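Local coordinates for protein UTP-glucose-1-phosphate uridylyltransferase 2 (Trypanosoma brucei, PDB 3GUE) that probably catalyses the formation of UDP-glucose and diphosphate from UTP and glucose 1-phosphate, and binds UDP-glucose in its active site, at residues 231-245 / 303-315. Sequence-based numbering, arbitrary orientation.
Sequences LLDYMHEKQLGFLME and TNNIWINLMELKK. With UPG (uridine-5'-diphosphate-glucose), chain C.
Trp307 lies against helix 231-237, with the CB of Leu232 over the face of its six-membered ring, 4.2 Å from the centroid, Leu232 CD1 near CZ3 and CE3, and CD2 near CZ3 and CH2. Met235, its CG trans to the backbone N (chi1 -176°) and the rest stretched out, brings SD obliquely to 5.0 Å from the centroid of the five-membered ring, a Met-aromatic contact. At the indole edge, Trp307 NE1 donates to an in-plane water (2.8 Å), which in turn donates to Glu245 OE2; that carboxylate oxygen also forms a salt bridge with Arg371. Asn305 ND2 points an N-H, near the plane of its own amide, onto Glu245 OE1 (2.9 Å) from above the carboxylate, the two flat groups being turned 76° to each other. Trp307 and Leu243 form an antiparallel hydrogen-bonded pair in the mixed central sheet of this GT-A-type nucleotidyltransferase. On the opposite face of the sheet, Ile306 sets CG2 over the Phe242 ring, 3.8 Å from its centroid. At the end of the strand pair nearer the UDP-glucose, Glu245 O accepts from Thr303 N and OG1, both from the same face of the carbonyl plane. Thr303 OG1 accepts from Asn305 N, an ST turn around Asn304, whose CG lies 3.5 Å from C2' of UDP-glucose and whose ND2 bonds to Asn219.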
ATOM      1  N   LEU A 231      19.421   3.181   9.215  1.00 30.01           N
ATOM      2  CA  LEU A 231      18.894   3.980   8.112  1.00 29.82           C
ATOM      3  C   LEU A 231      18.358   5.294   8.645  1.00 29.48           C
ATOM      4  O   LEU A 231      18.504   6.361   8.031  1.00 30.05           O
ATOM      5  CB  LEU A 231      17.780   3.241   7.408  1.00 29.84           C
ATOM      6  CG  LEU A 231      17.245   3.862   6.111  1.00 29.63           C
ATOM      7  CD1 LEU A 231      18.362   4.217   5.077  1.00 30.20           C
ATOM      8  CD2 LEU A 231      16.217   2.915   5.511  1.00 30.89           C
ATOM      9  N   LEU A 232      17.717   5.217   9.786  1.00 28.70           N
ATOM     10  CA  LEU A 232      17.397   6.438  10.494  1.00 28.77           C
ATOM     11  C   LEU A 232      18.638   7.302  10.684  1.00 27.62           C
ATOM     12  O   LEU A 232      18.599   8.504  10.411  1.00 26.54           O
ATOM     13  CB  LEU A 232      16.726   6.136  11.826  1.00 28.68           C
ATOM     14  CG  LEU A 232      16.356   7.351  12.680  1.00 30.04           C
ATOM     15  CD1 LEU A 232      15.629   8.424  11.796  1.00 27.42           C
ATOM     16  CD2 LEU A 232      15.491   6.873  13.811  1.00 28.07           C
ATOM     17  N   ASP A 233      19.725   6.687  11.155  1.00 27.44           N
ATOM     18  CA  ASP A 233      21.006   7.373  11.416  1.00 26.95           C
ATOM     19  C   ASP A 233      21.470   8.090  10.147  1.00 26.38           C
ATOM     20  O   ASP A 233      21.836   9.254  10.190  1.00 26.47           O
ATOM     21  CB  ASP A 233      22.096   6.370  11.843  1.00 27.33           C
ATOM     22  CG  ASP A 233      21.968   5.893  13.284  1.00 28.63           C
ATOM     23  OD1 ASP A 233      21.193   6.459  14.076  1.00 30.12           O
ATOM     24  OD2 ASP A 233      22.696   4.945  13.638  1.00 29.37           O
ATOM     25  N   TYR A 234      21.422   7.371   9.024  1.00 26.31           N
ATOM     26  CA  TYR A 234      21.796   7.884   7.708  1.00 26.26           C
ATOM     27  C   TYR A 234      20.991   9.092   7.259  1.00 26.40           C
ATOM     28  O   TYR A 234      21.559  10.087   6.790  1.00 26.99           O
ATOM     29  CB  TYR A 234      21.656   6.804   6.653  1.00 26.47           C
ATOM     30  CG  TYR A 234      21.881   7.332   5.248  1.00 28.80           C
ATOM     31  CD1 TYR A 234      23.164   7.663   4.811  1.00 29.80           C
ATOM     32  CD2 TYR A 234      20.806   7.529   4.372  1.00 30.00           C
ATOM     33  CE1 TYR A 234      23.384   8.155   3.554  1.00 31.07           C
ATOM     34  CE2 TYR A 234      21.011   8.026   3.097  1.00 31.03           C
ATOM     35  CZ  TYR A 234      22.320   8.336   2.692  1.00 30.46           C
ATOM     36  OH  TYR A 234      22.569   8.818   1.419  1.00 29.88           O
ATOM     37  N   MET A 235      19.676   8.975   7.391  1.00 25.65           N
ATOM     38  CA  MET A 235      18.740  10.025   7.001  1.00 25.76           C
ATOM     39  C   MET A 235      19.036  11.329   7.747  1.00 23.52           C
ATOM     40  O   MET A 235      19.101  12.426   7.158  1.00 22.94           O
ATOM     41  CB  MET A 235      17.334   9.546   7.317  1.00 24.89           C
ATOM     42  CG  MET A 235      16.251  10.504   6.881  1.00 26.46           C
ATOM     43  SD  MET A 235      14.703  10.059   7.659  1.00 27.36           S
ATOM     44  CE  MET A 235      13.675  11.395   6.992  1.00 25.77           C
ATOM     45  N   HIS A 236      19.201  11.190   9.054  1.00 22.44           N
ATOM     46  CA  HIS A 236      19.604  12.295   9.925  1.00 22.76           C
ATOM     47  C   HIS A 236      20.985  12.943   9.585  1.00 22.91           C
ATOM     48  O   HIS A 236      21.125  14.175   9.572  1.00 22.69           O
ATOM     49  CB  HIS A 236      19.577  11.778  11.366  1.00 21.95           C
ATOM     50  CG  HIS A 236      19.961  12.800  12.381  1.00 21.82           C
ATOM     51  ND1 HIS A 236      19.119  13.824  12.766  1.00 22.94           N
ATOM     52  CD2 HIS A 236      21.089  12.949  13.104  1.00 18.22           C
ATOM     53  CE1 HIS A 236      19.724  14.569  13.674  1.00 20.16           C
ATOM     54  NE2 HIS A 236      20.922  14.057  13.895  1.00 20.46           N
ATOM     55  N   GLU A 237      21.984  12.111   9.311  1.00 23.27           N
ATOM     56  CA  GLU A 237      23.343  12.570   8.983  1.00 24.53           C
ATOM     57  C   GLU A 237      23.379  13.364   7.689  1.00 24.49           C
ATOM     58  O   GLU A 237      24.130  14.321   7.579  1.00 24.61           O
ATOM     59  CB  GLU A 237      24.302  11.383   8.825  1.00 24.13           C
ATOM     60  CG  GLU A 237      24.842  10.780  10.099  1.00 26.27           C
ATOM     61  CD  GLU A 237      24.954   9.265   9.983  1.00 28.43           C
ATOM     62  OE1 GLU A 237      25.072   8.762   8.830  1.00 27.33           O
ATOM     63  OE2 GLU A 237      24.891   8.585  11.042  1.00 28.91           O
ATOM     64  N   LYS A 238      22.592  12.928   6.704  1.00 25.96           N
ATOM     65  CA  LYS A 238      22.409  13.659   5.439  1.00 25.76           C
ATOM     66  C   LYS A 238      21.338  14.763   5.529  1.00 25.88           C
ATOM     67  O   LYS A 238      21.003  15.397   4.507  1.00 25.28           O
ATOM     68  CB  LYS A 238      22.049  12.671   4.304  1.00 26.82           C
ATOM     69  CG  LYS A 238      23.116  11.579   4.048  1.00 26.67           C
ATOM     70  CD  LYS A 238      24.457  12.123   3.501  1.00 28.89           C
ATOM     71  CE  LYS A 238      24.362  12.554   2.026  1.00 28.25           C
ATOM     72  NZ  LYS A 238      23.818  11.520   1.088  1.00 29.17           N
ATOM     73  N   GLN A 239      20.792  14.970   6.739  1.00 25.15           N
ATOM     74  CA  GLN A 239      19.750  15.985   7.020  1.00 25.48           C
ATOM     75  C   GLN A 239      18.598  15.927   6.000  1.00 25.88           C
ATOM     76  O   GLN A 239      18.183  16.962   5.435  1.00 25.93           O
ATOM     77  CB  GLN A 239      20.336  17.411   7.058  1.00 24.89           C
ATOM     78  CG  GLN A 239      21.397  17.739   8.146  1.00 25.37           C
ATOM     79  CD  GLN A 239      22.372  18.837   7.681  1.00 26.99           C
ATOM     80  OE1 GLN A 239      22.914  18.780   6.565  1.00 28.64           O
ATOM     81  NE2 GLN A 239      22.599  19.832   8.531  1.00 26.80           N
ATOM     82  N   LEU A 240      18.085  14.717   5.770  1.00 26.87           N
ATOM     83  CA  LEU A 240      17.003  14.477   4.806  1.00 26.60           C
ATOM     84  C   LEU A 240      15.652  14.728   5.443  1.00 26.25           C
ATOM     85  O   LEU A 240      15.478  14.417   6.630  1.00 26.35           O
ATOM     86  CB  LEU A 240      17.013  13.017   4.333  1.00 26.85           C
ATOM     87  CG  LEU A 240      18.244  12.382   3.693  1.00 28.10           C
ATOM     88  CD1 LEU A 240      17.851  11.024   3.153  1.00 23.92           C
ATOM     89  CD2 LEU A 240      18.777  13.284   2.606  1.00 26.98           C
ATOM     90  N   GLY A 241      14.714  15.283   4.662  1.00 25.07           N
ATOM     91  CA  GLY A 241      13.329  15.422   5.089  1.00 25.52           C
ATOM     92  C   GLY A 241      12.499  14.180   4.803  1.00 25.90           C
ATOM     93  O   GLY A 241      11.476  13.923   5.444  1.00 25.70           O
ATOM     94  N   PHE A 242      12.960  13.406   3.831  1.00 26.08           N
ATOM     95  CA  PHE A 242      12.190  12.306   3.291  1.00 26.03           C
ATOM     96  C   PHE A 242      13.173  11.280   2.718  1.00 26.74           C
ATOM     97  O   PHE A 242      14.090  11.628   1.956  1.00 26.30           O
ATOM     98  CB  PHE A 242      11.257  12.883   2.222  1.00 25.88           C
ATOM     99  CG  PHE A 242      10.433  11.869   1.456  1.00 24.68           C
ATOM    100  CD1 PHE A 242       9.064  11.748   1.696  1.00 26.06           C
ATOM    101  CD2 PHE A 242      11.002  11.123   0.453  1.00 24.41           C
ATOM    102  CE1 PHE A 242       8.281  10.857   0.941  1.00 28.63           C
ATOM    103  CE2 PHE A 242      10.257  10.189  -0.282  1.00 28.66           C
ATOM    104  CZ  PHE A 242       8.885  10.065  -0.056  1.00 25.20           C
ATOM    105  N   LEU A 243      13.008  10.030   3.156  1.00 27.24           N
ATOM    106  CA  LEU A 243      13.712   8.904   2.616  1.00 27.60           C
ATOM    107  C   LEU A 243      12.705   7.830   2.200  1.00 27.43           C
ATOM    108  O   LEU A 243      11.901   7.386   3.008  1.00 28.09           O
ATOM    109  CB  LEU A 243      14.717   8.358   3.625  1.00 28.36           C
ATOM    110  CG  LEU A 243      15.753   7.327   3.141  1.00 29.73           C
ATOM    111  CD1 LEU A 243      17.003   7.420   3.980  1.00 32.41           C
ATOM    112  CD2 LEU A 243      15.235   5.861   3.113  1.00 30.27           C
ATOM    113  N   MET A 244      12.762   7.423   0.935  1.00 27.85           N
ATOM    114  CA  MET A 244      11.964   6.300   0.409  1.00 28.07           C
ATOM    115  C   MET A 244      12.785   5.014   0.254  1.00 28.17           C
ATOM    116  O   MET A 244      13.820   5.029  -0.405  1.00 27.84           O
ATOM    117  CB  MET A 244      11.432   6.681  -0.982  1.00 28.16           C
ATOM    118  CG  MET A 244      10.731   5.526  -1.695  1.00 29.68           C
ATOM    119  SD  MET A 244      10.247   5.911  -3.377  1.00 28.62           S
ATOM    120  CE  MET A 244       8.974   7.150  -3.104  1.00 29.17           C
ATOM    121  N   GLU A 245      12.330   3.896   0.829  1.00 27.36           N
ATOM    122  CA  GLU A 245      12.969   2.613   0.567  1.00 27.81           C
ATOM    123  C   GLU A 245      12.399   2.065  -0.743  1.00 26.52           C
ATOM    124  O   GLU A 245      11.192   2.115  -0.934  1.00 27.19           O
ATOM    125  CB  GLU A 245      12.738   1.605   1.720  1.00 27.34           C
ATOM    126  CG  GLU A 245      13.126   2.054   3.130  1.00 28.05           C
ATOM    127  CD  GLU A 245      13.127   0.873   4.095  1.00 30.64           C
ATOM    128  OE1 GLU A 245      12.548  -0.185   3.732  1.00 27.00           O
ATOM    129  OE2 GLU A 245      13.734   0.983   5.190  1.00 32.93           O
ATOM    130  N   THR A 303       8.562   0.615  -2.070  1.00 26.78           N
ATOM    131  CA  THR A 303       8.059  -0.299  -1.050  1.00 26.08           C
ATOM    132  C   THR A 303       6.951   0.384  -0.237  1.00 26.80           C
ATOM    133  O   THR A 303       6.184  -0.288   0.436  1.00 27.53           O
ATOM    134  CB  THR A 303       9.148  -0.740  -0.058  1.00 25.24           C
ATOM    135  OG1 THR A 303       9.548   0.376   0.746  1.00 24.42           O
ATOM    136  CG2 THR A 303      10.395  -1.372  -0.748  1.00 22.48           C
ATOM    137  N   ASN A 304       6.909   1.719  -0.297  1.00 27.70           N
ATOM    138  CA  ASN A 304       6.047   2.587   0.555  1.00 26.98           C
ATOM    139  C   ASN A 304       6.484   2.570   2.052  1.00 27.19           C
ATOM    140  O   ASN A 304       5.780   3.070   2.919  1.00 27.02           O
ATOM    141  CB  ASN A 304       4.524   2.332   0.335  1.00 26.77           C
ATOM    142  CG  ASN A 304       3.710   3.663   0.122  1.00 27.18           C
ATOM    143  OD1 ASN A 304       4.275   4.681  -0.301  1.00 29.82           O
ATOM    144  ND2 ASN A 304       2.406   3.647   0.437  1.00 23.97           N
ATOM    145  N   ASN A 305       7.641   1.956   2.327  1.00 26.69           N
ATOM    146  CA  ASN A 305       8.362   2.148   3.584  1.00 26.79           C
ATOM    147  C   ASN A 305       9.017   3.536   3.452  1.00 27.15           C
ATOM    148  O   ASN A 305      10.065   3.674   2.781  1.00 26.79           O
ATOM    149  CB  ASN A 305       9.488   1.102   3.779  1.00 26.03           C
ATOM    150  CG  ASN A 305       8.988  -0.372   3.814  1.00 26.39           C
ATOM    151  OD1 ASN A 305       7.813  -0.671   4.029  1.00 25.19           O
ATOM    152  ND2 ASN A 305       9.919  -1.289   3.607  1.00 24.79           N
ATOM    153  N   ILE A 306       8.417   4.541   4.084  1.00 27.33           N
ATOM    154  CA  ILE A 306       8.889   5.936   3.977  1.00 27.95           C
ATOM    155  C   ILE A 306       9.171   6.561   5.346  1.00 27.57           C
ATOM    156  O   ILE A 306       8.322   6.541   6.225  1.00 27.34           O
ATOM    157  CB  ILE A 306       7.846   6.860   3.266  1.00 28.16           C
ATOM    158  CG1 ILE A 306       7.300   6.255   1.961  1.00 30.51           C
ATOM    159  CG2 ILE A 306       8.402   8.248   3.070  1.00 27.94           C
ATOM    160  CD1 ILE A 306       8.342   6.034   0.916  1.00 32.41           C
ATOM    161  N   TRP A 307      10.352   7.161   5.470  1.00 27.20           N
ATOM    162  CA  TRP A 307      10.751   7.961   6.637  1.00 26.62           C
ATOM    163  C   TRP A 307      10.536   9.441   6.378  1.00 26.84           C
ATOM    164  O   TRP A 307      11.039  10.006   5.391  1.00 26.96           O
ATOM    165  CB  TRP A 307      12.222   7.779   6.940  1.00 27.22           C
ATOM    166  CG  TRP A 307      12.604   6.479   7.620  1.00 28.46           C
ATOM    167  CD1 TRP A 307      12.959   5.308   7.019  1.00 29.22           C
ATOM    168  CD2 TRP A 307      12.703   6.251   9.033  1.00 29.90           C
ATOM    169  NE1 TRP A 307      13.257   4.365   7.961  1.00 27.37           N
ATOM    170  CE2 TRP A 307      13.102   4.909   9.210  1.00 28.70           C
ATOM    171  CE3 TRP A 307      12.464   7.043  10.163  1.00 30.49           C
ATOM    172  CZ2 TRP A 307      13.268   4.330  10.477  1.00 28.15           C
ATOM    173  CZ3 TRP A 307      12.644   6.468  11.439  1.00 30.74           C
ATOM    174  CH2 TRP A 307      13.052   5.122  11.575  1.00 28.49           C
ATOM    175  N   ILE A 308       9.861  10.085   7.314  1.00 24.67           N
ATOM    176  CA  ILE A 308       9.735  11.523   7.240  1.00 24.09           C
ATOM    177  C   ILE A 308      10.293  12.201   8.496  1.00 22.88           C
ATOM    178  O   ILE A 308      10.234  11.658   9.606  1.00 21.72           O
ATOM    179  CB  ILE A 308       8.281  11.983   6.886  1.00 24.29           C
ATOM    180  CG1 ILE A 308       7.283  11.547   7.955  1.00 24.23           C
ATOM    181  CG2 ILE A 308       7.844  11.486   5.425  1.00 20.58           C
ATOM    182  CD1 ILE A 308       5.877  12.219   7.794  1.00 26.10           C
ATOM    183  N   ASN A 309      10.902  13.353   8.277  1.00 22.36           N
ATOM    184  CA  ASN A 309      11.258  14.262   9.345  1.00 22.93           C
ATOM    185  C   ASN A 309      10.035  15.155   9.592  1.00 23.48           C
ATOM    186  O   ASN A 309       9.540  15.858   8.679  1.00 23.88           O
ATOM    187  CB  ASN A 309      12.519  15.082   8.988  1.00 22.40           C
ATOM    188  CG  ASN A 309      12.945  16.053  10.113  1.00 22.09           C
ATOM    189  OD1 ASN A 309      12.195  16.924  10.497  1.00 21.83           O
ATOM    190  ND2 ASN A 309      14.131  15.868  10.643  1.00 21.26           N
ATOM    191  N   LEU A 310       9.557  15.104  10.831  1.00 23.49           N
ATOM    192  CA  LEU A 310       8.295  15.694  11.226  1.00 23.81           C
ATOM    193  C   LEU A 310       8.364  17.233  11.304  1.00 24.04           C
ATOM    194  O   LEU A 310       7.411  17.908  10.944  1.00 23.62           O
ATOM    195  CB  LEU A 310       7.834  15.068  12.546  1.00 24.33           C
ATOM    196  CG  LEU A 310       7.476  13.577  12.512  1.00 27.31           C
ATOM    197  CD1 LEU A 310       7.092  13.116  13.908  1.00 30.06           C
ATOM    198  CD2 LEU A 310       6.321  13.345  11.529  1.00 27.44           C
ATOM    199  N   MET A 311       9.502  17.755  11.749  1.00 24.40           N
ATOM    200  CA  MET A 311       9.755  19.192  11.792  1.00 26.07           C
ATOM    201  C   MET A 311       9.856  19.774  10.377  1.00 25.74           C
ATOM    202  O   MET A 311       9.321  20.852  10.122  1.00 25.63           O
ATOM    203  CB  MET A 311      11.027  19.484  12.607  1.00 25.82           C
ATOM    204  CG  MET A 311      11.297  20.985  12.921  1.00 27.97           C
ATOM    205  SD  MET A 311       9.979  21.791  13.838  1.00 27.37           S
ATOM    206  CE  MET A 311      10.736  22.099  15.425  1.00 29.59           C
ATOM    207  N   GLU A 312      10.553  19.080   9.474  1.00 25.83           N
ATOM    208  CA  GLU A 312      10.544  19.489   8.059  1.00 25.83           C
ATOM    209  C   GLU A 312       9.113  19.492   7.490  1.00 25.54           C
ATOM    210  O   GLU A 312       8.711  20.437   6.808  1.00 25.28           O
ATOM    211  CB  GLU A 312      11.460  18.624   7.189  1.00 25.64           C
ATOM    212  CG  GLU A 312      12.964  18.797   7.457  1.00 26.33           C
ATOM    213  CD  GLU A 312      13.425  20.253   7.429  1.00 26.73           C
ATOM    214  OE1 GLU A 312      12.914  21.032   6.590  1.00 28.63           O
ATOM    215  OE2 GLU A 312      14.297  20.615   8.251  1.00 25.35           O
ATOM    216  N   LEU A 313       8.348  18.439   7.766  1.00 25.28           N
ATOM    217  CA  LEU A 313       6.931  18.447   7.379  1.00 25.01           C
ATOM    218  C   LEU A 313       6.198  19.641   7.955  1.00 25.51           C
ATOM    219  O   LEU A 313       5.436  20.308   7.247  1.00 25.23           O
ATOM    220  CB  LEU A 313       6.222  17.151   7.773  1.00 25.71           C
ATOM    221  CG  LEU A 313       4.746  17.103   7.414  1.00 23.33           C
ATOM    222  CD1 LEU A 313       4.528  16.903   5.901  1.00 22.94           C
ATOM    223  CD2 LEU A 313       3.956  16.060   8.255  1.00 24.24           C
ATOM    224  N   LYS A 314       6.439  19.929   9.229  1.00 26.04           N
ATOM    225  CA  LYS A 314       5.760  21.027   9.887  1.00 27.70           C
ATOM    226  C   LYS A 314       6.059  22.339   9.171  1.00 28.27           C
ATOM    227  O   LYS A 314       5.143  23.109   8.863  1.00 28.32           O
ATOM    228  CB  LYS A 314       6.182  21.106  11.359  1.00 27.96           C
ATOM    229  CG  LYS A 314       5.728  22.360  12.081  1.00 29.51           C
ATOM    230  CD  LYS A 314       4.258  22.319  12.488  1.00 32.03           C
ATOM    231  CE  LYS A 314       3.822  23.684  13.043  1.00 32.57           C
ATOM    232  NZ  LYS A 314       4.847  24.227  14.013  1.00 34.46           N
ATOM    233  N   LYS A 315       7.348  22.571   8.908  1.00 28.54           N
ATOM    234  CA  LYS A 315       7.830  23.763   8.196  1.00 29.17           C
ATOM    235  C   LYS A 315       7.258  23.887   6.781  1.00 29.25           C
ATOM    236  O   LYS A 315       6.925  24.986   6.343  1.00 29.69           O
ATOM    237  CB  LYS A 315       9.371  23.776   8.162  1.00 28.89           C
ATOM    238  CG  LYS A 315       9.991  23.948   9.544  1.00 30.24           C
ATOM    239  CD  LYS A 315      11.496  23.652   9.554  1.00 30.24           C
ATOM    240  CE  LYS A 315      12.317  24.873   9.190  1.00 30.59           C
ATOM    241  NZ  LYS A 315      13.781  24.682   9.470  1.00 32.27           N
TER
HETATM  242  N1  UPG C 484      -4.473   3.299   2.331  1.00 21.25           N
HETATM  243  C2  UPG C 484      -4.868   4.272   3.272  1.00 21.84           C
HETATM  244  N3  UPG C 484      -5.673   5.302   2.818  1.00 23.09           N
HETATM  245  C4  UPG C 484      -6.092   5.414   1.514  1.00 23.06           C
HETATM  246  C5  UPG C 484      -5.687   4.463   0.568  1.00 23.85           C
HETATM  247  C6  UPG C 484      -4.876   3.404   0.963  1.00 22.35           C
HETATM  248  O2  UPG C 484      -4.570   4.252   4.475  1.00 19.71           O
HETATM  249  O4  UPG C 484      -6.824   6.370   1.226  1.00 21.14           O
HETATM  250  C1C UPG C 484      -3.597   2.164   2.767  1.00 20.87           C
HETATM  251  C2C UPG C 484      -3.947   0.724   2.382  1.00 19.46           C
HETATM  252  O2C UPG C 484      -4.929   0.180   3.275  1.00 17.26           O
HETATM  253  C3C UPG C 484      -2.590   0.058   2.596  1.00 19.19           C
HETATM  254  C4C UPG C 484      -1.624   1.117   2.089  1.00 18.49           C
HETATM  255  O4C UPG C 484      -2.321   2.391   2.144  1.00 16.57           O
HETATM  256  O3C UPG C 484      -2.371  -0.109   3.995  1.00 20.36           O
HETATM  257  C5C UPG C 484      -1.218   0.866   0.600  1.00 17.44           C
HETATM  258  O5C UPG C 484      -2.271   1.034  -0.311  1.00 15.94           O
HETATM  259  PA  UPG C 484      -2.459   0.028  -1.559  1.00 18.72           P
HETATM  260  O1A UPG C 484      -2.338  -1.337  -0.972  1.00 20.56           O
HETATM  261  O2A UPG C 484      -3.639   0.368  -2.362  1.00 20.57           O
HETATM  262  O3A UPG C 484      -1.086   0.311  -2.422  1.00 19.64           O
HETATM  263  PB  UPG C 484      -0.869   1.409  -3.602  1.00 21.38           P
HETATM  264  O1B UPG C 484      -1.293   2.723  -3.088  1.00 17.81           O
HETATM  265  O2B UPG C 484      -1.409   0.913  -4.907  1.00 17.01           O
HETATM  266  O3B UPG C 484       0.724   1.286  -3.753  1.00 17.61           O
HETATM  267  C1' UPG C 484       1.579   1.701  -2.625  1.00 17.06           C
HETATM  268  C2' UPG C 484       2.497   2.821  -3.092  1.00 20.54           C
HETATM  269  C3' UPG C 484       3.295   2.297  -4.279  1.00 20.13           C
HETATM  270  C4' UPG C 484       4.127   1.087  -3.825  1.00 19.24           C
HETATM  271  C5' UPG C 484       3.204  -0.009  -3.235  1.00 20.96           C
HETATM  272  C6' UPG C 484       4.014  -1.049  -2.507  1.00 20.78           C
HETATM  273  O2' UPG C 484       1.745   3.981  -3.495  1.00 22.23           O
HETATM  274  O3' UPG C 484       4.089   3.348  -4.805  1.00 17.24           O
HETATM  275  O4' UPG C 484       4.873   0.557  -4.910  1.00 20.50           O
HETATM  276  O5' UPG C 484       2.291   0.512  -2.230  1.00 19.65           O
HETATM  277  O6' UPG C 484       3.212  -2.215  -2.309  1.00 20.23           O
HETATM  278  O   HOH W   1      16.807  14.928   8.896  1.00 24.50           O
HETATM  279  O   HOH W   2      13.776   1.593   7.690  1.00 25.62           O